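Local coordinates for D-2-hydroxyacid dehydrogensase protein (Ketogulonicigenium vulgare, PDB 4LSW), which probably catalyses the NAD(P)-dependent interconversion of 2-oxoacids and D-2-hydroxyacids, at residues D33-M38 / G56-L61; A110-Q115 / R162-F167; P13-E18 / G285-R290. One frame throughout, in Å; residues are numbered along the deposited sequence.

Interaction 1: residues D33-M38 / G56-L61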
ATOM      1  N   ASP A  33     -10.514  -8.961 -27.717  1.00 23.71           N
ATOM      2  CA  ASP A  33     -11.562  -8.140 -28.302  1.00 28.58           C
ATOM      3  C   ASP A  33     -12.914  -8.526 -27.712  1.00 21.35           C
ATOM      4  O   ASP A  33     -13.820  -7.701 -27.608  1.00 23.79           O
ATOM      5  CB  ASP A  33     -11.597  -8.336 -29.818  1.00 30.15           C
ATOM      6  CG  ASP A  33     -12.032  -9.733 -30.208  1.00 34.57           C
ATOM      7  OD1 ASP A  33     -11.760 -10.669 -29.427  1.00 36.87           O
ATOM      8  OD2 ASP A  33     -12.654  -9.900 -31.283  1.00 46.34           O
ATOM      9  N   ASP A  34     -13.045  -9.795 -27.336  1.00 20.83           N
ATOM     10  CA  ASP A  34     -14.311 -10.316 -26.849  1.00 16.60           C
ATOM     11  C   ASP A  34     -14.059 -11.293 -25.715  1.00 16.48           C
ATOM     12  O   ASP A  34     -13.521 -12.379 -25.935  1.00 16.63           O
ATOM     13  CB  ASP A  34     -15.078 -11.008 -27.970  1.00 23.45           C
ATOM     14  CG  ASP A  34     -16.512 -11.266 -27.603  1.00 28.26           C
ATOM     15  OD1 ASP A  34     -16.789 -12.332 -27.014  1.00 18.58           O
ATOM     16  OD2 ASP A  34     -17.355 -10.388 -27.880  1.00 27.32           O
ATOM     17  N   ARG A  35     -14.457 -10.895 -24.510  1.00 15.66           N
ATOM     18  CA  ARG A  35     -14.184 -11.655 -23.295  1.00 14.75           C
ATOM     19  C   ARG A  35     -14.758 -13.065 -23.350  1.00 15.97           C
ATOM     20  O   ARG A  35     -14.039 -14.045 -23.138  1.00 14.30           O
ATOM     21  CB  ARG A  35     -14.755 -10.911 -22.090  1.00 13.01           C
ATOM     22  CG  ARG A  35     -14.494 -11.576 -20.754  1.00 17.54           C
ATOM     23  CD  ARG A  35     -15.244 -10.863 -19.646  1.00 17.25           C
ATOM     24  NE  ARG A  35     -15.212 -11.623 -18.400  1.00 22.09           N
ATOM     25  CZ  ARG A  35     -14.313 -11.451 -17.438  1.00 26.23           C
ATOM     26  NH1 ARG A  35     -13.362 -10.533 -17.561  1.00 24.43           N
ATOM     27  NH2 ARG A  35     -14.369 -12.201 -16.346  1.00 23.55           N
ATOM     28  N   ALA A  36     -16.053 -13.160 -23.640  1.00 15.19           N
ATOM     29  CA  ALA A  36     -16.740 -14.446 -23.685  1.00 15.70           C
ATOM     30  C   ALA A  36     -16.110 -15.391 -24.700  1.00 15.09           C
ATOM     31  O   ALA A  36     -16.021 -16.595 -24.453  1.00 16.48           O
ATOM     32  CB  ALA A  36     -18.235 -14.264 -23.970  1.00 16.97           C
ATOM     33  N   ALA A  37     -15.677 -14.859 -25.837  1.00 14.87           N
ATOM     34  CA  ALA A  37     -15.067 -15.701 -26.860  1.00 16.53           C
ATOM     35  C   ALA A  37     -13.781 -16.348 -26.361  1.00 16.64           C
ATOM     36  O   ALA A  37     -13.570 -17.547 -26.559  1.00 15.95           O
ATOM     37  CB  ALA A  37     -14.816 -14.915 -28.143  1.00 22.79           C
ATOM     38  N   MET A  38     -12.932 -15.566 -25.699  1.00 13.35           N
ATOM     39  CA  MET A  38     -11.689 -16.124 -25.178  1.00 11.22           C
ATOM     40  C   MET A  38     -11.965 -17.158 -24.098  1.00 11.50           C
ATOM     41  O   MET A  38     -11.352 -18.226 -24.095  1.00 10.95           O
ATOM     42  CB  MET A  38     -10.737 -15.048 -24.645  1.00 11.33           C
ATOM     43  CG  MET A  38      -9.525 -15.644 -23.916  1.00 12.08           C
ATOM     44  SD  MET A  38      -8.196 -14.484 -23.530  1.00 15.86           S
ATOM     45  CE  MET A  38      -7.341 -14.348 -25.095  1.00 18.58           C
ATOM     46  N   GLY A  56      -8.378  -8.818  -9.085  1.00 17.08           N
ATOM     47  CA  GLY A  56      -8.917  -9.971  -8.382  1.00 16.66           C
ATOM     48  C   GLY A  56      -9.310 -11.096  -9.317  1.00 15.87           C
ATOM     49  O   GLY A  56      -8.611 -11.372 -10.288  1.00 15.59           O
ATOM     50  N   ALA A  57     -10.435 -11.738  -9.019  1.00 12.61           N
ATOM     51  CA  ALA A  57     -10.958 -12.831  -9.829  1.00 13.28           C
ATOM     52  C   ALA A  57     -12.378 -13.103  -9.369  1.00 15.30           C
ATOM     53  O   ALA A  57     -12.591 -13.525  -8.236  1.00 14.99           O
ATOM     54  CB  ALA A  57     -10.106 -14.078  -9.666  1.00 13.81           C
ATOM     55  N   SER A  58     -13.351 -12.851 -10.239  1.00 12.47           N
ATOM     56  CA  SER A  58     -14.753 -12.979  -9.852  1.00 12.84           C
ATOM     57  C   SER A  58     -15.231 -14.422  -9.858  1.00 13.11           C
ATOM     58  O   SER A  58     -14.598 -15.299 -10.458  1.00 12.41           O
ATOM     59  CB  SER A  58     -15.645 -12.166 -10.791  1.00 15.15           C
ATOM     60  OG  SER A  58     -15.633 -12.734 -12.092  1.00 16.07           O
ATOM     61  N   ARG A  59     -16.359 -14.658  -9.194  1.00 13.31           N
ATOM     62  CA  ARG A  59     -17.006 -15.963  -9.230  1.00 14.21           C
ATOM     63  C   ARG A  59     -17.290 -16.417 -10.661  1.00 15.16           C
ATOM     64  O   ARG A  59     -17.052 -17.564 -11.005  1.00 13.95           O
ATOM     65  CB  ARG A  59     -18.304 -15.939  -8.413  1.00 15.80           C
ATOM     66  CG  ARG A  59     -19.092 -17.235  -8.507  1.00 19.19           C
ATOM     67  CD  ARG A  59     -20.309 -17.240  -7.587  1.00 20.59           C
ATOM     68  NE  ARG A  59     -19.940 -17.255  -6.173  1.00 19.56           N
ATOM     69  CZ  ARG A  59     -19.703 -18.362  -5.480  1.00 17.85           C
ATOM     70  NH1 ARG A  59     -19.780 -19.545  -6.075  1.00 21.01           N
ATOM     71  NH2 ARG A  59     -19.380 -18.288  -4.195  1.00 22.16           N
ATOM     72  N   ALA A  60     -17.785 -15.510 -11.497  1.00 15.58           N
ATOM     73  CA  ALA A  60     -18.127 -15.882 -12.866  1.00 16.04           C
ATOM     74  C   ALA A  60     -16.877 -16.298 -13.638  1.00 14.54           C
ATOM     75  O   ALA A  60     -16.911 -17.239 -14.428  1.00 14.17           O
ATOM     76  CB  ALA A  60     -18.857 -14.753 -13.569  1.00 19.00           C
ATOM     77  N   LEU A  61     -15.771 -15.599 -13.405  1.00 12.46           N
ATOM     78  CA  LEU A  61     -14.521 -15.958 -14.060  1.00 10.88           C
ATOM     79  C   LEU A  61     -14.035 -17.330 -13.594  1.00 11.42           C
ATOM     80  O   LEU A  61     -13.619 -18.170 -14.397  1.00 12.52           O
ATOM     81  CB  LEU A  61     -13.457 -14.905 -13.782  1.00 12.05           C
ATOM     82  CG  LEU A  61     -12.106 -15.289 -14.366  1.00 14.27           C
ATOM     83  CD1 LEU A  61     -12.209 -15.381 -15.885  1.00 14.74           C
ATOM     84  CD2 LEU A  61     -11.023 -14.311 -13.941  1.00 14.02           C
TER
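R35 reaches from the first turn of helix 35-42 to L61 on helix 59-63, and this van der Waals touch is the main contact. Its chain is extended from CG to NE, with CG anti to the backbone N (chi1 -178°). That carries the guanidinium to the second helix. R35 NH2 lies 3.8 Å from L61 CB and 3.9 Å from L61 CD1. L61 CB meets the guanidinium at its edge, near its plane, and the two side chains cross at about a right angle. S58 OG lies at the margin, 4.5 Å from R35 NH2, too far for a bond. Both helices follow strands of the six-stranded sheet: strand 25-28 precedes helix 35-42, and strand 48-52 precedes helix 59-63. Each belongs to a beta-alpha-beta unit leading to the next strand along the chain. The two segments share no hydrogen bond; each caps its own helix start. D34 is an N-cap, and D34 OD1 accepts from A37 N at 3.0 Å through its anti lone pair. S58 caps the other helix, where S58 OG accepts from L61 N at 3.2 Å. R59 forms a salt bridge with E88, and the R35 side chain also touches L29.

Interaction 2: residues A110-Q115 / R162-F167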
ATOM      1  N   ALA A 110      10.502   9.527   4.626  1.00  4.39           N
ATOM      2  CA  ALA A 110      10.973  10.568   3.718  1.00  5.02           C
ATOM      3  C   ALA A 110       9.944  11.676   3.556  1.00  5.76           C
ATOM      4  O   ALA A 110      10.294  12.850   3.485  1.00  6.16           O
ATOM      5  CB  ALA A 110      11.306   9.979   2.381  1.00  5.59           C
ATOM      6  N   MET A 111       8.679  11.284   3.487  1.00  6.56           N
ATOM      7  CA  MET A 111       7.582  12.231   3.356  1.00  5.55           C
ATOM      8  C   MET A 111       7.435  13.135   4.575  1.00  5.63           C
ATOM      9  O   MET A 111       7.225  14.337   4.442  1.00  6.13           O
ATOM     10  CB  MET A 111       6.272  11.482   3.087  1.00  5.62           C
ATOM     11  CG  MET A 111       6.203  10.911   1.664  1.00  8.62           C
ATOM     12  SD  MET A 111       4.902   9.683   1.413  1.00  8.52           S
ATOM     13  CE  MET A 111       3.408  10.647   1.707  1.00  8.56           C
ATOM     14  N   MET A 112       7.529  12.556   5.768  1.00  5.51           N
ATOM     15  CA  MET A 112       7.514  13.349   6.993  1.00  6.62           C
ATOM     16  C   MET A 112       8.622  14.397   6.968  1.00  5.63           C
ATOM     17  O   MET A 112       8.382  15.576   7.232  1.00  6.93           O
ATOM     18  CB  MET A 112       7.692  12.458   8.230  1.00  6.47           C
ATOM     19  CG  MET A 112       7.977  13.258   9.501  1.00  8.78           C
ATOM     20  SD  MET A 112       8.415  12.267  10.941  1.00  8.83           S
ATOM     21  CE  MET A 112       9.932  11.551  10.344  1.00  6.60           C
ATOM     22  N   LEU A 113       9.832  13.966   6.612  1.00  5.61           N
ATOM     23  CA  LEU A 113      10.966  14.875   6.573  1.00  6.32           C
ATOM     24  C   LEU A 113      10.765  15.970   5.532  1.00  5.07           C
ATOM     25  O   LEU A 113      11.013  17.143   5.802  1.00  7.40           O
ATOM     26  CB  LEU A 113      12.257  14.103   6.279  1.00  4.78           C
ATOM     27  CG  LEU A 113      12.786  13.246   7.432  1.00  5.10           C
ATOM     28  CD1 LEU A 113      13.695  12.169   6.871  1.00  6.03           C
ATOM     29  CD2 LEU A 113      13.536  14.130   8.411  1.00  9.13           C
ATOM     30  N   ALA A 114      10.319  15.580   4.343  1.00  4.99           N
ATOM     31  CA  ALA A 114      10.117  16.536   3.259  1.00  7.06           C
ATOM     32  C   ALA A 114       9.073  17.598   3.598  1.00  5.92           C
ATOM     33  O   ALA A 114       9.268  18.769   3.301  1.00  9.87           O
ATOM     34  CB  ALA A 114       9.753  15.819   1.969  1.00  8.20           C
ATOM     35  N   GLN A 115       7.972  17.190   4.228  1.00  6.59           N
ATOM     36  CA  GLN A 115       6.939  18.141   4.599  1.00  8.00           C
ATOM     37  C   GLN A 115       7.394  19.011   5.759  1.00  6.55           C
ATOM     38  O   GLN A 115       7.254  20.237   5.723  1.00  9.06           O
ATOM     39  CB  GLN A 115       5.638  17.412   4.947  1.00  6.46           C
ATOM     40  CG  GLN A 115       4.480  18.358   5.251  1.00  8.63           C
ATOM     41  CD  GLN A 115       4.182  19.321   4.120  1.00 12.53           C
ATOM     42  OE1 GLN A 115       4.338  18.989   2.942  1.00 14.67           O
ATOM     43  NE2 GLN A 115       3.756  20.527   4.473  1.00 14.67           N
ATOM     44  N   ARG A 162      11.319   1.692  13.404  1.00  6.40           N
ATOM     45  CA  ARG A 162      12.767   1.453  13.444  1.00  8.00           C
ATOM     46  C   ARG A 162      13.516   2.637  12.853  1.00  8.93           C
ATOM     47  O   ARG A 162      14.544   3.067  13.393  1.00  7.99           O
ATOM     48  CB  ARG A 162      13.139   0.162  12.716  1.00  8.35           C
ATOM     49  CG  ARG A 162      12.620  -1.084  13.421  1.00 10.16           C
ATOM     50  CD  ARG A 162      12.965  -2.342  12.646  1.00 17.95           C
ATOM     51  NE  ARG A 162      14.395  -2.601  12.720  1.00 18.86           N
ATOM     52  CZ  ARG A 162      15.204  -2.703  11.670  1.00 22.29           C
ATOM     53  NH1 ARG A 162      14.728  -2.589  10.436  1.00 16.74           N
ATOM     54  NH2 ARG A 162      16.497  -2.934  11.862  1.00 25.13           N
ATOM     55  N   ARG A 163      12.984   3.176  11.760  1.00  5.99           N
ATOM     56  CA  ARG A 163      13.592   4.343  11.117  1.00  5.14           C
ATOM     57  C   ARG A 163      13.456   5.583  11.992  1.00  5.71           C
ATOM     58  O   ARG A 163      14.379   6.390  12.087  1.00  7.80           O
ATOM     59  CB  ARG A 163      12.982   4.586   9.730  1.00  5.82           C
ATOM     60  CG  ARG A 163      13.453   3.578   8.684  1.00  9.08           C
ATOM     61  CD  ARG A 163      12.327   3.274   7.717  1.00  7.22           C
ATOM     62  NE  ARG A 163      12.787   2.364   6.674  1.00  7.80           N
ATOM     63  CZ  ARG A 163      12.943   1.055   6.836  1.00  8.63           C
ATOM     64  NH1 ARG A 163      12.685   0.489   8.012  1.00  9.71           N
ATOM     65  NH2 ARG A 163      13.369   0.310   5.825  1.00  6.43           N
ATOM     66  N   LEU A 164      12.299   5.752  12.633  1.00  5.82           N
ATOM     67  CA  LEU A 164      12.092   6.908  13.511  1.00  5.63           C
ATOM     68  C   LEU A 164      13.027   6.886  14.719  1.00  8.08           C
ATOM     69  O   LEU A 164      13.432   7.942  15.214  1.00  7.52           O
ATOM     70  CB  LEU A 164      10.645   6.989  13.976  1.00  7.87           C
ATOM     71  CG  LEU A 164       9.582   7.115  12.895  1.00  7.23           C
ATOM     72  CD1 LEU A 164       8.186   7.005  13.512  1.00  7.71           C
ATOM     73  CD2 LEU A 164       9.749   8.417  12.086  1.00  9.17           C
ATOM     74  N   ALA A 165      13.360   5.694  15.205  1.00  6.87           N
ATOM     75  CA  ALA A 165      14.246   5.582  16.366  1.00  5.57           C
ATOM     76  C   ALA A 165      15.639   6.145  16.087  1.00  6.58           C
ATOM     77  O   ALA A 165      16.289   6.662  16.995  1.00  9.38           O
ATOM     78  CB  ALA A 165      14.331   4.124  16.843  1.00  8.73           C
ATOM     79  N   GLY A 166      16.088   6.050  14.837  1.00  9.47           N
ATOM     80  CA  GLY A 166      17.382   6.598  14.448  1.00  8.29           C
ATOM     81  C   GLY A 166      17.404   8.121  14.509  1.00  9.43           C
ATOM     82  O   GLY A 166      18.483   8.733  14.579  1.00 10.19           O
ATOM     83  N   PHE A 167      16.212   8.728  14.497  1.00  6.98           N
ATOM     84  CA  PHE A 167      16.039  10.172  14.679  1.00  6.36           C
ATOM     85  C   PHE A 167      15.741  10.550  16.140  1.00  5.39           C
ATOM     86  O   PHE A 167      15.350  11.693  16.430  1.00  6.06           O
ATOM     87  CB  PHE A 167      14.909  10.693  13.766  1.00  4.15           C
ATOM     88  CG  PHE A 167      15.253  10.661  12.303  1.00  5.92           C
ATOM     89  CD1 PHE A 167      15.109   9.498  11.562  1.00  6.86           C
ATOM     90  CD2 PHE A 167      15.741  11.792  11.668  1.00  7.05           C
ATOM     91  CE1 PHE A 167      15.436   9.458  10.216  1.00  7.13           C
ATOM     92  CE2 PHE A 167      16.078  11.764  10.318  1.00  6.70           C
ATOM     93  CZ  PHE A 167      15.922  10.596   9.586  1.00  6.91           C
TER
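This is apolar packing in the nucleotide-binding domain, where M112 and L113 of helix 101-116 meet L164 and F167 of segment 162-167. The backbones stay well apart, with M112 CA 10.2 Å from L164 CA. Side chains bridge the gap in two pairs. M112 CE lies 3.6 Å from L164 CD2. The bend of the methionine chain at its last torsion (chi3 64°) sets the methyl beside that leucine branch. L113 and F167 approach from opposite directions. L113 CD1 is 3.8 Å from F167 CZ, and L113 CD2 is 4.0 Å from F167 CE2, so both leucine methyls touch the outer part of the ring. F167 N donates a hydrogen bond to L164 O at 3.0 Å, and the edge of the F167 ring has R163 O in its plane. Helix 155-165 follows strand 147-151 and a glycine-rich sequence consistent with a Rossmann-type dinucleotide-binding turn. R163 adds a salt bridge to D106, which also lies on helix 101-116. V143 touches both M112 and L113. M112 also packs on F200 and F202 of strand 200-203 and on I230 of strand 228-231, while L164 shares F202.

Interaction 3: residues P13-E18 / G285-R290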
ATOM      1  N   PRO A  13       4.992  -5.719 -15.890  1.00 15.00           N
ATOM      2  CA  PRO A  13       6.205  -5.199 -16.537  1.00 16.46           C
ATOM      3  C   PRO A  13       6.862  -6.268 -17.395  1.00 14.77           C
ATOM      4  O   PRO A  13       6.694  -7.450 -17.109  1.00 14.04           O
ATOM      5  CB  PRO A  13       7.121  -4.881 -15.352  1.00 16.94           C
ATOM      6  CG  PRO A  13       6.187  -4.587 -14.238  1.00 19.56           C
ATOM      7  CD  PRO A  13       5.026  -5.523 -14.429  1.00 16.85           C
ATOM      8  N   ALA A  14       7.602  -5.848 -18.419  1.00 17.61           N
ATOM      9  CA  ALA A  14       8.272  -6.775 -19.325  1.00 16.99           C
ATOM     10  C   ALA A  14       9.178  -7.789 -18.623  1.00 16.46           C
ATOM     11  O   ALA A  14       9.318  -8.925 -19.084  1.00 19.06           O
ATOM     12  CB  ALA A  14       9.049  -6.000 -20.380  1.00 19.28           C
ATOM     13  N   TRP A  15       9.800  -7.392 -17.512  1.00 14.19           N
ATOM     14  CA  TRP A  15      10.719  -8.291 -16.821  1.00 15.74           C
ATOM     15  C   TRP A  15      10.009  -9.477 -16.144  1.00 13.37           C
ATOM     16  O   TRP A  15      10.647 -10.466 -15.760  1.00 15.76           O
ATOM     17  CB  TRP A  15      11.652  -7.532 -15.855  1.00 17.17           C
ATOM     18  CG  TRP A  15      10.988  -6.665 -14.827  1.00 16.55           C
ATOM     19  CD1 TRP A  15      10.038  -7.042 -13.923  1.00 17.58           C
ATOM     20  CD2 TRP A  15      11.275  -5.287 -14.557  1.00 17.18           C
ATOM     21  NE1 TRP A  15       9.695  -5.976 -13.129  1.00 17.57           N
ATOM     22  CE2 TRP A  15      10.443  -4.887 -13.495  1.00 16.85           C
ATOM     23  CE3 TRP A  15      12.149  -4.349 -15.118  1.00 18.95           C
ATOM     24  CZ2 TRP A  15      10.458  -3.586 -12.980  1.00 18.68           C
ATOM     25  CZ3 TRP A  15      12.160  -3.057 -14.609  1.00 21.35           C
ATOM     26  CH2 TRP A  15      11.321  -2.689 -13.550  1.00 21.72           C
ATOM     27  N   ASP A  16       8.685  -9.375 -16.020  1.00 13.92           N
ATOM     28  CA  ASP A  16       7.865 -10.505 -15.595  1.00 12.85           C
ATOM     29  C   ASP A  16       7.191 -11.176 -16.785  1.00 11.57           C
ATOM     30  O   ASP A  16       7.084 -12.402 -16.839  1.00 12.73           O
ATOM     31  CB  ASP A  16       6.790 -10.043 -14.607  1.00 13.59           C
ATOM     32  CG  ASP A  16       7.374  -9.525 -13.319  1.00 13.33           C
ATOM     33  OD1 ASP A  16       8.316 -10.164 -12.812  1.00 15.33           O
ATOM     34  OD2 ASP A  16       6.874  -8.494 -12.828  1.00 14.25           O
ATOM     35  N   GLN A  17       6.730 -10.361 -17.724  1.00 13.24           N
ATOM     36  CA  GLN A  17       6.000 -10.886 -18.874  1.00 14.26           C
ATOM     37  C   GLN A  17       6.850 -11.854 -19.693  1.00 16.03           C
ATOM     38  O   GLN A  17       6.396 -12.944 -20.062  1.00 14.24           O
ATOM     39  CB  GLN A  17       5.502  -9.753 -19.759  1.00 13.72           C
ATOM     40  CG  GLN A  17       4.450 -10.185 -20.757  1.00 13.44           C
ATOM     41  CD  GLN A  17       3.149 -10.530 -20.087  1.00 14.83           C
ATOM     42  OE1 GLN A  17       2.551  -9.689 -19.415  1.00 15.92           O
ATOM     43  NE2 GLN A  17       2.702 -11.767 -20.253  1.00 15.16           N
ATOM     44  N   GLU A  18       8.093 -11.473 -19.961  1.00 13.21           N
ATOM     45  CA  GLU A  18       8.968 -12.336 -20.746  1.00 14.74           C
ATOM     46  C   GLU A  18       9.157 -13.730 -20.129  1.00 12.49           C
ATOM     47  O   GLU A  18       8.937 -14.728 -20.812  1.00 14.61           O
ATOM     48  CB  GLU A  18      10.303 -11.640 -21.046  1.00 18.08           C
ATOM     49  CG  GLU A  18      10.152 -10.422 -21.945  1.00 21.17           C
ATOM     50  CD  GLU A  18      11.362  -9.511 -21.914  1.00 31.76           C
ATOM     51  OE1 GLU A  18      12.495 -10.028 -21.817  1.00 35.02           O
ATOM     52  OE2 GLU A  18      11.174  -8.279 -21.984  1.00 38.00           O
ATOM     53  N   GLY A 285       7.183   1.843  -4.971  1.00  9.65           N
ATOM     54  CA  GLY A 285       7.683   2.090  -6.317  1.00 10.19           C
ATOM     55  C   GLY A 285       9.197   2.140  -6.510  1.00  7.08           C
ATOM     56  O   GLY A 285       9.734   3.166  -6.920  1.00  9.08           O
ATOM     57  N   THR A 286       9.888   1.045  -6.228  1.00  6.89           N
ATOM     58  CA  THR A 286      11.303   0.981  -6.576  1.00  8.96           C
ATOM     59  C   THR A 286      11.540  -0.168  -7.542  1.00  9.74           C
ATOM     60  O   THR A 286      10.760  -1.126  -7.593  1.00  9.37           O
ATOM     61  CB  THR A 286      12.236   0.798  -5.354  1.00  7.32           C
ATOM     62  OG1 THR A 286      11.998  -0.480  -4.765  1.00  8.13           O
ATOM     63  CG2 THR A 286      12.020   1.901  -4.327  1.00  9.12           C
ATOM     64  N   ILE A 287      12.619  -0.075  -8.308  1.00  7.99           N
ATOM     65  CA  ILE A 287      12.975  -1.181  -9.178  1.00  8.79           C
ATOM     66  C   ILE A 287      13.149  -2.487  -8.397  1.00  8.80           C
ATOM     67  O   ILE A 287      12.616  -3.527  -8.797  1.00  9.73           O
ATOM     68  CB  ILE A 287      14.234  -0.873 -10.018  1.00  7.98           C
ATOM     69  CG1 ILE A 287      13.983   0.340 -10.919  1.00 15.38           C
ATOM     70  CG2 ILE A 287      14.636  -2.080 -10.848  1.00 11.48           C
ATOM     71  CD1 ILE A 287      15.214   0.844 -11.643  1.00 17.03           C
ATOM     72  N   GLU A 288      13.876  -2.448  -7.279  1.00  9.58           N
ATOM     73  CA  GLU A 288      14.147  -3.673  -6.542  1.00  9.44           C
ATOM     74  C   GLU A 288      12.887  -4.307  -5.964  1.00  8.32           C
ATOM     75  O   GLU A 288      12.709  -5.523  -6.038  1.00 10.54           O
ATOM     76  CB  GLU A 288      15.181  -3.452  -5.436  1.00 14.07           C
ATOM     77  CG  GLU A 288      15.711  -4.755  -4.854  1.00 20.81           C
ATOM     78  CD  GLU A 288      17.052  -4.603  -4.151  1.00 25.00           C
ATOM     79  OE1 GLU A 288      17.544  -3.460  -4.013  1.00 26.48           O
ATOM     80  OE2 GLU A 288      17.616  -5.638  -3.736  1.00 28.55           O
ATOM     81  N   THR A 289      12.008  -3.487  -5.395  1.00  9.84           N
ATOM     82  CA  THR A 289      10.784  -4.022  -4.824  1.00  9.24           C
ATOM     83  C   THR A 289       9.874  -4.611  -5.902  1.00  9.47           C
ATOM     84  O   THR A 289       9.369  -5.723  -5.750  1.00  8.85           O
ATOM     85  CB  THR A 289      10.045  -2.967  -3.988  1.00  8.56           C
ATOM     86  OG1 THR A 289      10.716  -2.841  -2.726  1.00 10.03           O
ATOM     87  CG2 THR A 289       8.598  -3.380  -3.753  1.00 10.21           C
ATOM     88  N   ARG A 290       9.690  -3.881  -6.993  1.00  8.56           N
ATOM     89  CA  ARG A 290       8.811  -4.377  -8.044  1.00 10.58           C
ATOM     90  C   ARG A 290       9.368  -5.651  -8.684  1.00 10.01           C
ATOM     91  O   ARG A 290       8.618  -6.590  -8.956  1.00  9.83           O
ATOM     92  CB  ARG A 290       8.489  -3.288  -9.068  1.00 10.39           C
ATOM     93  CG  ARG A 290       7.669  -2.129  -8.480  1.00  9.53           C
ATOM     94  CD  ARG A 290       6.392  -2.626  -7.816  1.00 12.56           C
ATOM     95  NE  ARG A 290       5.716  -1.549  -7.103  1.00 12.79           N
ATOM     96  CZ  ARG A 290       4.926  -0.648  -7.679  1.00 15.55           C
ATOM     97  NH1 ARG A 290       4.704  -0.695  -8.987  1.00 15.59           N
ATOM     98  NH2 ARG A 290       4.353   0.298  -6.943  1.00 14.24           N
TER
HETATM   99  O   HOH W   1       7.382  -6.477 -11.353  1.00 15.68           O
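W15 and R290 lie in the first turns of two helices, and the turn of W15 starts at P13 O, which accepts from both D16 N and Q17 N, each at 3.0 Å. The direct side-chain contacts are loose. W15 CH2 is 4.3 Å from I287 CG2, and W15 CZ2 is 4.4 Å from R290 CB. Both I287 CG2 and R290 O approach the indole obliquely. Within its own segment the indole folds back over the proline: P13 CB sits 3.6 Å above the W15 ring plane, offset toward the rim. The first torsion (chi1 55°) sets CG beside both the backbone N and the carbonyl carbon, which allows this fold.

One water carries the polar link. It lies in the plane of the indole and accepts from W15 NE1 at 3.0 Å. It donates to D16 OD2 at a short 2.5 Å and to R290 O at 2.7 Å. D16 OD1 forms a salt bridge with R298, further along helix 287-306, while the guanidinium of R290 turns to S284 OG, bonded through NH2.

T286 caps the second helix, with T286 OG1 accepting from T289 N at 3.1 Å. T286 OG1 and T289 OG1 both bond D103 OD2, and Y74 of strand 70-74 touches D16 and R290. The contact lies near the junction of the two domains, consistent with helix 287-306 returning the chain to the domain of the six-stranded sheet. Both water hydrogens and an acceptor position are used, so the water is probably well ordered. It joins an indole, a carboxylate and a backbone carbonyl that are not hydrogen-bonded to one another.

In the fold
Interaction 3 encloses the other two along the chain, since it joins residues near both ends. Interaction 1 comes first inside that loop, and interaction 2 follows it in series. Interaction 1 joins helices that connect strands of the six-stranded sheet. Interaction 2 packs helices against the seven-stranded parallel sheet. Their centres are 44 Å apart, on opposite sides of the chain's centre. The centre of interaction 3 is 25 Å from that of interaction 1 and 27 Å from that of interaction 2. No two of the contacts touch. Interactions 1 and 2 each lie within one domain, while interaction 3 lies near their junction. This is consistent with the two-domain build of the family, whose active site typically lies in the cleft between domains.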